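Long-range contacts in 401aa long hypothetical glucose-1-phosphate thymidylyltransferase (Sulfolobus tokodaii, PDB 2GGQ), which probably transfers nucleotidyl groups from dTTP or UTP to sugar 1-phosphates, as a bifunctional enzyme of UDP-N-acetylglucosamine and UDP-N-acetylgalactosamine synthesis: residues K2-A7 with D91-I96; N117-V122 with Y161-D166; S10-E15 with N342-R347. All coordinates share one frame; numbering follows the deposited sequence.

Contact 1: K2-A7 with D91-I96; sequences KAFILA and DEALII. With TTP (thymidine-5'-triphosphate), chain E.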
loop_
_atom_site.group_PDB
_atom_site.type_symbol
_atom_site.label_atom_id
_atom_site.label_comp_id
_atom_site.label_asym_id
_atom_site.label_seq_id
_atom_site.Cartn_x
_atom_site.Cartn_y
_atom_site.Cartn_z
ATOM N N LYS A 2 21.776 10.657 6.142
ATOM C CA LYS A 2 21.021 10.415 4.909
ATOM C C LYS A 2 20.046 9.248 5.092
ATOM O O LYS A 2 20.269 8.359 5.939
ATOM C CB LYS A 2 21.942 10.120 3.723
ATOM C CG LYS A 2 22.851 11.265 3.331
ATOM C CD LYS A 2 24.067 10.758 2.565
ATOM C CE LYS A 2 23.965 11.078 1.101
ATOM N NZ LYS A 2 24.144 12.527 0.781
ATOM N N ALA A 3 18.962 9.264 4.310
ATOM C CA ALA A 3 18.007 8.150 4.259
ATOM C C ALA A 3 17.854 7.688 2.826
ATOM O O ALA A 3 17.928 8.511 1.896
ATOM C CB ALA A 3 16.650 8.591 4.809
ATOM N N PHE A 4 17.649 6.383 2.650
ATOM C CA PHE A 4 17.323 5.808 1.352
ATOM C C PHE A 4 16.028 4.983 1.430
ATOM O O PHE A 4 15.919 4.112 2.273
ATOM C CB PHE A 4 18.464 4.937 0.881
ATOM C CG PHE A 4 19.760 5.702 0.710
ATOM C CD1 PHE A 4 20.097 6.230 -0.531
ATOM C CD2 PHE A 4 20.601 5.956 1.805
ATOM C CE1 PHE A 4 21.278 6.953 -0.712
ATOM C CE2 PHE A 4 21.795 6.710 1.634
ATOM C CZ PHE A 4 22.135 7.190 0.363
ATOM N N ILE A 5 15.073 5.290 0.554
ATOM C CA ILE A 5 13.846 4.488 0.414
ATOM C C ILE A 5 14.043 3.556 -0.762
ATOM O O ILE A 5 14.337 4.019 -1.881
ATOM C CB ILE A 5 12.583 5.380 0.241
ATOM C CG1 ILE A 5 12.526 6.416 1.382
ATOM C CG2 ILE A 5 11.284 4.489 0.186
ATOM C CD1 ILE A 5 11.415 7.501 1.276
ATOM N N LEU A 6 13.979 2.250 -0.498
ATOM C CA LEU A 6 14.157 1.253 -1.541
ATOM C C LEU A 6 12.778 1.025 -2.147
ATOM O O LEU A 6 11.913 0.362 -1.551
ATOM C CB LEU A 6 14.755 -0.041 -1.003
ATOM C CG LEU A 6 15.995 0.145 -0.112
ATOM C CD1 LEU A 6 16.506 -1.193 0.360
ATOM C CD2 LEU A 6 17.067 0.924 -0.842
ATOM N N ALA A 7 12.573 1.660 -3.302
ATOM C CA ALA A 7 11.264 1.711 -3.951
ATOM C C ALA A 7 11.320 1.175 -5.383
ATOM O O ALA A 7 10.577 1.653 -6.268
ATOM C CB ALA A 7 10.736 3.121 -3.946
ATOM N N ASP A 91 29.709 6.500 6.132
ATOM C CA ASP A 91 29.394 6.901 7.509
ATOM C C ASP A 91 28.159 6.309 8.175
ATOM O O ASP A 91 28.099 6.285 9.426
ATOM C CB ASP A 91 29.275 8.429 7.626
ATOM C CG ASP A 91 30.605 9.098 7.843
ATOM O OD1 ASP A 91 31.636 8.381 7.899
ATOM O OD2 ASP A 91 30.601 10.344 7.971
ATOM N N GLU A 92 27.160 5.933 7.386
ATOM C CA GLU A 92 25.865 5.407 7.895
ATOM C C GLU A 92 24.640 6.025 7.182
ATOM O O GLU A 92 24.705 7.133 6.631
ATOM C CB GLU A 92 25.717 5.472 9.448
ATOM C CG GLU A 92 25.486 6.851 9.993
ATOM C CD GLU A 92 25.832 7.040 11.475
ATOM O OE1 GLU A 92 25.412 6.233 12.325
ATOM O OE2 GLU A 92 26.454 8.078 11.804
ATOM N N ALA A 93 23.528 5.284 7.187
ATOM C CA ALA A 93 22.282 5.753 6.572
ATOM C C ALA A 93 21.109 4.978 7.119
ATOM O O ALA A 93 21.252 3.815 7.539
ATOM C CB ALA A 93 22.335 5.628 5.062
ATOM N N LEU A 94 19.971 5.653 7.165
ATOM C CA LEU A 94 18.685 5.009 7.436
ATOM C C LEU A 94 18.183 4.431 6.111
ATOM O O LEU A 94 18.139 5.134 5.105
ATOM C CB LEU A 94 17.684 6.048 7.931
ATOM C CG LEU A 94 16.363 5.611 8.581
ATOM C CD1 LEU A 94 16.570 4.724 9.813
ATOM C CD2 LEU A 94 15.806 6.892 9.039
ATOM N N ILE A 95 17.837 3.146 6.114
ATOM C CA ILE A 95 17.291 2.479 4.938
ATOM C C ILE A 95 15.913 1.959 5.302
ATOM O O ILE A 95 15.707 1.397 6.397
ATOM C CB ILE A 95 18.224 1.360 4.429
ATOM C CG1 ILE A 95 19.526 1.986 3.874
ATOM C CG2 ILE A 95 17.560 0.560 3.314
ATOM C CD1 ILE A 95 20.699 1.722 4.714
ATOM N N ILE A 96 14.959 2.232 4.430
ATOM C CA ILE A 96 13.552 1.853 4.644
ATOM C C ILE A 96 12.953 1.309 3.325
ATOM O O ILE A 96 13.223 1.836 2.234
ATOM C CB ILE A 96 12.749 3.034 5.200
ATOM C CG1 ILE A 96 11.319 2.657 5.570
ATOM C CG2 ILE A 96 12.658 4.154 4.175
ATOM C CD1 ILE A 96 10.742 3.577 6.661
HETATM P PA TTP E . 8.946 -7.299 -2.190
HETATM O O1A TTP E . 8.809 -8.723 -1.655
HETATM O O2A TTP E . 9.110 -6.308 -1.035
HETATM O O3A TTP E . 7.600 -6.876 -3.047
HETATM P PB TTP E . 7.749 -6.297 -4.545
HETATM O O1B TTP E . 6.914 -5.121 -4.940
HETATM O O2B TTP E . 9.158 -5.806 -4.766
HETATM O O3B TTP E . 7.636 -7.595 -5.469
HETATM P PG TTP E . 6.349 -8.250 -6.127
HETATM O O1G TTP E . 5.095 -7.526 -5.654
HETATM O O2G TTP E . 6.455 -8.212 -7.634
HETATM O O3G TTP E . 6.434 -9.694 -5.686
HETATM O "O5'" TTP E . 10.169 -7.284 -3.271
HETATM C "C5'" TTP E . 10.318 -8.379 -4.208
HETATM C "C4'" TTP E . 10.951 -8.108 -5.591
HETATM O "O4'" TTP E . 11.380 -6.766 -5.907
HETATM C "C3'" TTP E . 12.238 -8.886 -5.653
HETATM O "O3'" TTP E . 12.435 -9.267 -7.026
HETATM C "C2'" TTP E . 13.321 -7.893 -5.202
HETATM C "C1'" TTP E . 12.835 -6.620 -5.879
HETATM N N1 TTP E . 13.243 -5.295 -5.319
HETATM C C2 TTP E . 14.193 -4.473 -6.030
HETATM O O2 TTP E . 14.753 -4.850 -7.092
HETATM N N3 TTP E . 14.528 -3.256 -5.588
HETATM C C4 TTP E . 13.983 -2.768 -4.475
HETATM O O4 TTP E . 14.316 -1.626 -4.111
HETATM C C5 TTP E . 13.007 -3.568 -3.709
HETATM C C5M TTP E . 12.381 -3.026 -2.444
HETATM C C6 TTP E . 12.673 -4.836 -4.190
#
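L6 makes the end of this parallel strand pair part of the nucleotide pocket: its CB lies 3.5 Å from O4 of the thymine of TTP, while its backbone N donates to I96 O at 2.9 Å. The strands, 2-7 and 93-96, run 18° from parallel. Both polar backbone atoms of F4 face strand 93-96, its N giving to L94 O (2.8 Å) and its O taking I96 N; L94 N reaches back to K2 O. On the face with A93 and I95, the F4 ring turns its edge to the neighbour, CE2 meeting A93 CB at 3.6 Å in the ring plane. Farther along the strands, the L6 and I95 side chains cross obliquely, L6 CD1 3.6 Å from I95 CG2. On the other face I5 and I96 lie side by side, I5 CG1 against I96 CG2 at 3.6 Å; I96 CG1 is anti to the backbone N (chi1 -174°), which leaves CG2 as the branch turned to I5. These are central strands of the Rossmann-like sheet of a GT-A nucleotidyltransferase. Strand 48-53 flanks 2-7 on its other edge, helix 33-43 packs on A3, I5 and L94, and helix 106-111 on L94 and I96.

Contact 2: N117-V122 with Y161-D166; sequences NAIIGV and YKLNSD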
loop_
_atom_site.group_PDB
_atom_site.type_symbol
_atom_site.label_atom_id
_atom_site.label_comp_id
_atom_site.label_asym_id
_atom_site.label_seq_id
_atom_site.Cartn_x
_atom_site.Cartn_y
_atom_site.Cartn_z
ATOM N N ASN A 117 25.212 -0.722 13.835
ATOM C CA ASN A 117 24.183 -1.147 12.899
ATOM C C ASN A 117 22.954 -1.536 13.716
ATOM O O ASN A 117 23.079 -2.147 14.798
ATOM C CB ASN A 117 24.671 -2.338 12.093
ATOM C CG ASN A 117 25.806 -1.983 11.198
ATOM O OD1 ASN A 117 25.618 -1.403 10.130
ATOM N ND2 ASN A 117 27.011 -2.320 11.623
ATOM N N ALA A 118 21.771 -1.140 13.236
ATOM C CA ALA A 118 20.537 -1.447 13.919
ATOM C C ALA A 118 19.443 -1.830 12.929
ATOM O O ALA A 118 19.362 -1.270 11.831
ATOM C CB ALA A 118 20.090 -0.266 14.736
ATOM N N ILE A 119 18.587 -2.773 13.334
ATOM C CA ILE A 119 17.396 -3.098 12.548
ATOM C C ILE A 119 16.173 -3.085 13.450
ATOM O O ILE A 119 16.275 -3.294 14.651
ATOM C CB ILE A 119 17.518 -4.431 11.852
ATOM C CG1 ILE A 119 17.544 -5.581 12.872
ATOM C CG2 ILE A 119 18.762 -4.469 10.957
ATOM C CD1 ILE A 119 17.341 -6.934 12.215
ATOM N N ILE A 120 15.024 -2.822 12.851
ATOM C CA ILE A 120 13.738 -2.895 13.538
ATOM C C ILE A 120 13.067 -4.225 13.191
ATOM O O ILE A 120 13.018 -4.618 12.032
ATOM C CB ILE A 120 12.837 -1.692 13.138
ATOM C CG1 ILE A 120 13.521 -0.385 13.569
ATOM C CG2 ILE A 120 11.407 -1.854 13.703
ATOM C CD1 ILE A 120 12.665 0.819 13.495
ATOM N N GLY A 121 12.592 -4.923 14.219
ATOM C CA GLY A 121 11.800 -6.136 14.029
ATOM C C GLY A 121 10.398 -5.869 14.544
ATOM O O GLY A 121 10.194 -5.047 15.425
ATOM N N VAL A 122 9.422 -6.562 13.986
ATOM C CA VAL A 122 8.049 -6.363 14.416
ATOM C C VAL A 122 7.379 -7.745 14.460
ATOM O O VAL A 122 7.659 -8.607 13.627
ATOM C CB VAL A 122 7.320 -5.373 13.456
ATOM C CG1 VAL A 122 7.212 -5.973 12.051
ATOM C CG2 VAL A 122 5.943 -4.924 14.015
ATOM N N TYR A 161 16.184 -0.037 8.714
ATOM C CA TYR A 161 17.568 -0.301 9.119
ATOM C C TYR A 161 18.302 1.008 9.317
ATOM O O TYR A 161 18.010 2.003 8.644
ATOM C CB TYR A 161 18.344 -1.049 8.040
ATOM C CG TYR A 161 17.702 -2.258 7.349
ATOM C CD1 TYR A 161 17.223 -2.163 6.055
ATOM C CD2 TYR A 161 17.648 -3.504 7.973
ATOM C CE1 TYR A 161 16.645 -3.285 5.381
ATOM C CE2 TYR A 161 17.098 -4.625 7.319
ATOM C CZ TYR A 161 16.612 -4.511 6.026
ATOM O OH TYR A 161 16.099 -5.621 5.392
ATOM N N LYS A 162 19.293 0.980 10.196
ATOM C CA LYS A 162 20.313 2.007 10.225
ATOM C C LYS A 162 21.621 1.264 10.081
ATOM O O LYS A 162 22.047 0.553 10.998
ATOM C CB LYS A 162 20.251 2.759 11.543
ATOM C CG LYS A 162 20.852 4.125 11.515
ATOM C CD LYS A 162 22.358 4.064 11.512
ATOM C CE LYS A 162 22.908 3.686 12.888
ATOM N NZ LYS A 162 24.430 3.753 12.853
ATOM N N LEU A 163 22.212 1.349 8.904
ATOM C CA LEU A 163 23.419 0.601 8.613
ATOM C C LEU A 163 24.589 1.513 8.326
ATOM O O LEU A 163 24.439 2.584 7.766
ATOM C CB LEU A 163 23.221 -0.318 7.407
ATOM C CG LEU A 163 22.010 -1.267 7.431
ATOM C CD1 LEU A 163 22.051 -2.154 6.198
ATOM C CD2 LEU A 163 21.876 -2.120 8.719
ATOM N N ASN A 164 25.759 1.029 8.697
ATOM C CA ASN A 164 27.020 1.685 8.459
ATOM C C ASN A 164 27.531 1.276 7.073
ATOM O O ASN A 164 27.065 0.275 6.513
ATOM C CB ASN A 164 27.981 1.256 9.585
ATOM C CG ASN A 164 27.473 1.685 10.959
ATOM O OD1 ASN A 164 26.666 2.620 11.053
ATOM N ND2 ASN A 164 27.884 0.975 12.019
ATOM N N SER A 165 28.470 2.051 6.520
ATOM C CA SER A 165 29.067 1.747 5.221
ATOM C C SER A 165 29.757 0.375 5.195
ATOM O O SER A 165 30.080 -0.136 4.115
ATOM C CB SER A 165 30.016 2.869 4.744
ATOM O OG SER A 165 31.039 3.103 5.698
ATOM N N ASP A 166 29.927 -0.255 6.361
ATOM C CA ASP A 166 30.390 -1.645 6.383
ATOM C C ASP A 166 29.770 -2.542 5.297
ATOM O O ASP A 166 30.287 -3.608 5.005
ATOM C CB ASP A 166 30.554 -2.216 7.791
ATOM C CG ASP A 166 31.596 -1.445 8.580
ATOM O OD1 ASP A 166 32.625 -1.024 7.991
ATOM O OD2 ASP A 166 31.366 -1.229 9.775
#
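In the mixed sheet of the GT-A nucleotidyltransferase domain, strands 117-122 and 161-163 pair antiparallel, and the N117 side chain extends the ladder past its last backbone bond. A118 and K162 form a hydrogen-bonded pair, A118 N to K162 O and K162 N to A118 O, both 2.8 Å. Beyond it, N164 N donates to N117 OD1 at 2.8 Å, almost straight at 174° but tilted 32° from the amide's carbonyl plane. N117 has CG beside its backbone N (chi1 -66°), which swings the amide across to N164. With an alanine here the acceptor is gone, which is likely to leave N164 N without its mate across the pair. K162 curls at chi2 and chi3 to bring NZ to N164 OD1 (3.1 Å), and NZ also makes a salt bridge with E92. The next pair, I119 and Y161, is non-hydrogen-bonded. Y161 OH bonds Y97 and N157, which probably bind the sugar phosphate, and helix 184-194 packs on its side chain. I119 CG2 presses on the edge of that tyrosine ring, 3.3 Å from Y161 CD2 and in its plane.

Contact 3: S10-E15 with N342-R347; sequences SGERLE and NVKGKR. With TTP (thymidine-5'-triphosphate), chain E.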
loop_
_atom_site.group_PDB
_atom_site.type_symbol
_atom_site.label_atom_id
_atom_site.label_comp_id
_atom_site.label_asym_id
_atom_site.label_seq_id
_atom_site.Cartn_x
_atom_site.Cartn_y
_atom_site.Cartn_z
ATOM N N SER A 10 9.095 -4.698 -7.987
ATOM C CA SER A 10 8.294 -4.850 -9.183
ATOM C C SER A 10 6.792 -4.604 -8.970
ATOM O O SER A 10 6.076 -4.371 -9.932
ATOM C CB SER A 10 8.541 -6.223 -9.794
ATOM O OG SER A 10 8.597 -7.192 -8.771
ATOM N N GLY A 11 6.313 -4.679 -7.729
ATOM C CA GLY A 11 4.900 -4.369 -7.444
ATOM C C GLY A 11 3.860 -5.211 -8.205
ATOM O O GLY A 11 2.691 -4.809 -8.326
ATOM N N GLU A 12 4.270 -6.383 -8.683
ATOM C CA GLU A 12 3.344 -7.326 -9.357
ATOM C C GLU A 12 2.206 -7.874 -8.489
ATOM O O GLU A 12 1.084 -8.120 -8.976
ATOM C CB GLU A 12 4.128 -8.484 -9.994
ATOM C CG GLU A 12 4.780 -8.056 -11.299
ATOM C CD GLU A 12 5.902 -8.982 -11.742
ATOM O OE1 GLU A 12 5.709 -10.219 -11.685
ATOM O OE2 GLU A 12 6.969 -8.451 -12.153
ATOM N N ARG A 13 2.481 -8.126 -7.214
ATOM C CA ARG A 13 1.418 -8.615 -6.317
ATOM C C ARG A 13 0.352 -7.576 -6.025
ATOM O O ARG A 13 -0.705 -7.896 -5.467
ATOM C CB ARG A 13 2.006 -9.084 -4.979
ATOM C CG ARG A 13 3.046 -10.213 -5.069
ATOM C CD ARG A 13 3.625 -10.467 -3.627
ATOM N NE ARG A 13 4.474 -9.364 -3.187
ATOM C CZ ARG A 13 4.549 -8.888 -1.945
ATOM N NH1 ARG A 13 3.805 -9.387 -0.954
ATOM N NH2 ARG A 13 5.370 -7.893 -1.692
ATOM N N LEU A 14 0.630 -6.334 -6.377
ATOM C CA LEU A 14 -0.323 -5.266 -6.102
ATOM C C LEU A 14 -1.063 -4.815 -7.344
ATOM O O LEU A 14 -1.746 -3.792 -7.338
ATOM C CB LEU A 14 0.378 -4.087 -5.398
ATOM C CG LEU A 14 -0.551 -3.177 -4.593
ATOM C CD1 LEU A 14 -1.096 -3.830 -3.329
ATOM C CD2 LEU A 14 0.081 -1.840 -4.272
ATOM N N GLU A 15 -0.941 -5.576 -8.423
ATOM C CA GLU A 15 -1.691 -5.266 -9.640
ATOM C C GLU A 15 -3.166 -5.493 -9.303
ATOM O O GLU A 15 -3.472 -6.382 -8.513
ATOM C CB GLU A 15 -1.234 -6.177 -10.779
ATOM C CG GLU A 15 0.193 -5.850 -11.205
ATOM C CD GLU A 15 0.724 -6.752 -12.289
ATOM O OE1 GLU A 15 -0.003 -7.666 -12.713
ATOM O OE2 GLU A 15 1.882 -6.551 -12.723
ATOM N N ASN A 342 -6.036 -14.124 -7.712
ATOM C CA ASN A 342 -4.840 -14.477 -8.477
ATOM C C ASN A 342 -3.775 -13.413 -8.232
ATOM O O ASN A 342 -3.952 -12.237 -8.548
ATOM C CB ASN A 342 -5.149 -14.686 -9.977
ATOM C CG ASN A 342 -6.217 -15.765 -10.217
ATOM O OD1 ASN A 342 -6.110 -16.878 -9.715
ATOM N ND2 ASN A 342 -7.239 -15.438 -11.007
ATOM N N VAL A 343 -2.674 -13.834 -7.611
ATOM C CA VAL A 343 -1.578 -12.941 -7.291
ATOM C C VAL A 343 -0.290 -13.552 -7.846
ATOM O O VAL A 343 0.152 -14.641 -7.405
ATOM C CB VAL A 343 -1.449 -12.702 -5.761
ATOM C CG1 VAL A 343 -0.304 -11.749 -5.446
ATOM C CG2 VAL A 343 -2.709 -12.135 -5.173
ATOM N N LYS A 344 0.280 -12.874 -8.833
ATOM C CA LYS A 344 1.495 -13.325 -9.539
ATOM C C LYS A 344 1.382 -14.772 -10.004
ATOM O O LYS A 344 2.292 -15.575 -9.779
ATOM C CB LYS A 344 2.722 -13.182 -8.633
ATOM C CG LYS A 344 3.433 -11.877 -8.732
ATOM C CD LYS A 344 4.687 -11.855 -7.846
ATOM C CE LYS A 344 5.944 -12.132 -8.636
ATOM N NZ LYS A 344 6.951 -11.037 -8.445
ATOM N N GLY A 345 0.250 -15.101 -10.624
ATOM C CA GLY A 345 0.002 -16.446 -11.123
ATOM C C GLY A 345 -0.302 -17.547 -10.114
ATOM O O GLY A 345 -0.397 -18.716 -10.506
ATOM N N LYS A 346 -0.425 -17.197 -8.829
ATOM C CA LYS A 346 -0.869 -18.132 -7.788
ATOM C C LYS A 346 -2.269 -17.777 -7.243
ATOM O O LYS A 346 -2.592 -16.588 -7.055
ATOM C CB LYS A 346 0.115 -18.149 -6.604
ATOM C CG LYS A 346 1.325 -19.096 -6.742
ATOM C CD LYS A 346 2.018 -19.313 -5.371
ATOM C CE LYS A 346 1.474 -20.553 -4.633
ATOM N NZ LYS A 346 1.198 -20.326 -3.150
ATOM N N ARG A 347 -3.065 -18.807 -6.950
ATOM C CA ARG A 347 -4.372 -18.655 -6.306
ATOM C C ARG A 347 -4.230 -18.519 -4.803
ATOM O O ARG A 347 -4.073 -19.510 -4.094
ATOM C CB ARG A 347 -5.269 -19.873 -6.585
ATOM C CG ARG A 347 -5.821 -19.998 -7.994
ATOM C CD ARG A 347 -6.849 -18.939 -8.282
ATOM N NE ARG A 347 -8.188 -19.214 -7.754
ATOM C CZ ARG A 347 -9.189 -18.340 -7.817
ATOM N NH1 ARG A 347 -8.994 -17.151 -8.365
ATOM N NH2 ARG A 347 -10.376 -18.647 -7.330
HETATM P PA TTP E . 8.946 -7.299 -2.190
HETATM O O1A TTP E . 8.809 -8.723 -1.655
HETATM O O2A TTP E . 9.110 -6.308 -1.035
HETATM O O3A TTP E . 7.600 -6.876 -3.047
HETATM P PB TTP E . 7.749 -6.297 -4.545
HETATM O O1B TTP E . 6.914 -5.121 -4.940
HETATM O O2B TTP E . 9.158 -5.806 -4.766
HETATM O O3B TTP E . 7.636 -7.595 -5.469
HETATM P PG TTP E . 6.349 -8.250 -6.127
HETATM O O1G TTP E . 5.095 -7.526 -5.654
HETATM O O2G TTP E . 6.455 -8.212 -7.634
HETATM O O3G TTP E . 6.434 -9.694 -5.686
HETATM O "O5'" TTP E . 10.169 -7.284 -3.271
HETATM C "C5'" TTP E . 10.318 -8.379 -4.208
HETATM C "C4'" TTP E . 10.951 -8.108 -5.591
HETATM O "O4'" TTP E . 11.380 -6.766 -5.907
HETATM C "C3'" TTP E . 12.238 -8.886 -5.653
HETATM O "O3'" TTP E . 12.435 -9.267 -7.026
HETATM C "C2'" TTP E . 13.321 -7.893 -5.202
HETATM C "C1'" TTP E . 12.835 -6.620 -5.879
HETATM N N1 TTP E . 13.243 -5.295 -5.319
HETATM C C2 TTP E . 14.193 -4.473 -6.030
HETATM O O2 TTP E . 14.753 -4.850 -7.092
HETATM N N3 TTP E . 14.528 -3.256 -5.588
HETATM C C4 TTP E . 13.983 -2.768 -4.475
HETATM O O4 TTP E . 14.316 -1.626 -4.111
HETATM C C5 TTP E . 13.007 -3.568 -3.709
HETATM C C5M TTP E . 12.381 -3.026 -2.444
HETATM C C6 TTP E . 12.673 -4.836 -4.190
HETATM O O HOH W 1 -0.470 -10.064 -9.630
#
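O2G of the TTP gamma-phosphate is gripped by three groups: S10 OG at 2.6 Å, E12 N at 3.0 Å and K344 NZ at 3.0 Å. S10 to R13 belong to the glycine-rich nucleotide-binding loop after the first strand of the GT-A fold, whereas K344 comes from the type I' turn V343-K346 of a distant beta hairpin. The hairpin thus closes over the phosphate tail from the C-terminal part of the chain. K344 NZ also bonds O3G, and E12 OE1 makes a long salt bridge to it at 3.6 Å, the two side chains crossing at about a right angle; the two phosphate oxygens probably balance most of the lysine's charge. R13 NE bonds both O1G and O3G, and its NH2 reaches the bridging O3A of TTP at 2.8 Å, in the plane of the guanidinium. A bend at chi3 (-71°) folds the arginine round the triphosphate, with K23 as a further lysine on the ligand. Nearer the backbones, aliphatic parts meet: V343 CG1 on R13 CB, and K344 CD on R13 CG at 3.6 Å. One water links the backbones, donating to E12 O at 2.6 Å and accepting from K344 N at 3.0 Å.

Contacts 1 and 2 belong to one sheet: strands 93-97 and 155-163 are neighbours in it, and the contact centres lie 10 Å apart. They touch directly through the salt bridge E92 OE1 to K162 NZ (2.7 Å) and through I95 O and Y161 N, 2.8 Å apart and probably hydrogen-bonded. Contact 3 is far from both, its centre about 27 Å from that of contact 1 and 29 Å from that of contact 2, yet it shares the TTP with contact 1: strand 2-7 leads by way of A8 and G9 into the loop of contact 3, so the base lies by one and the phosphates by the other. The Y161 side chain of contact 2 is about 9 Å from TTP, beside Y97 and N157 of the probable sugar-phosphate site.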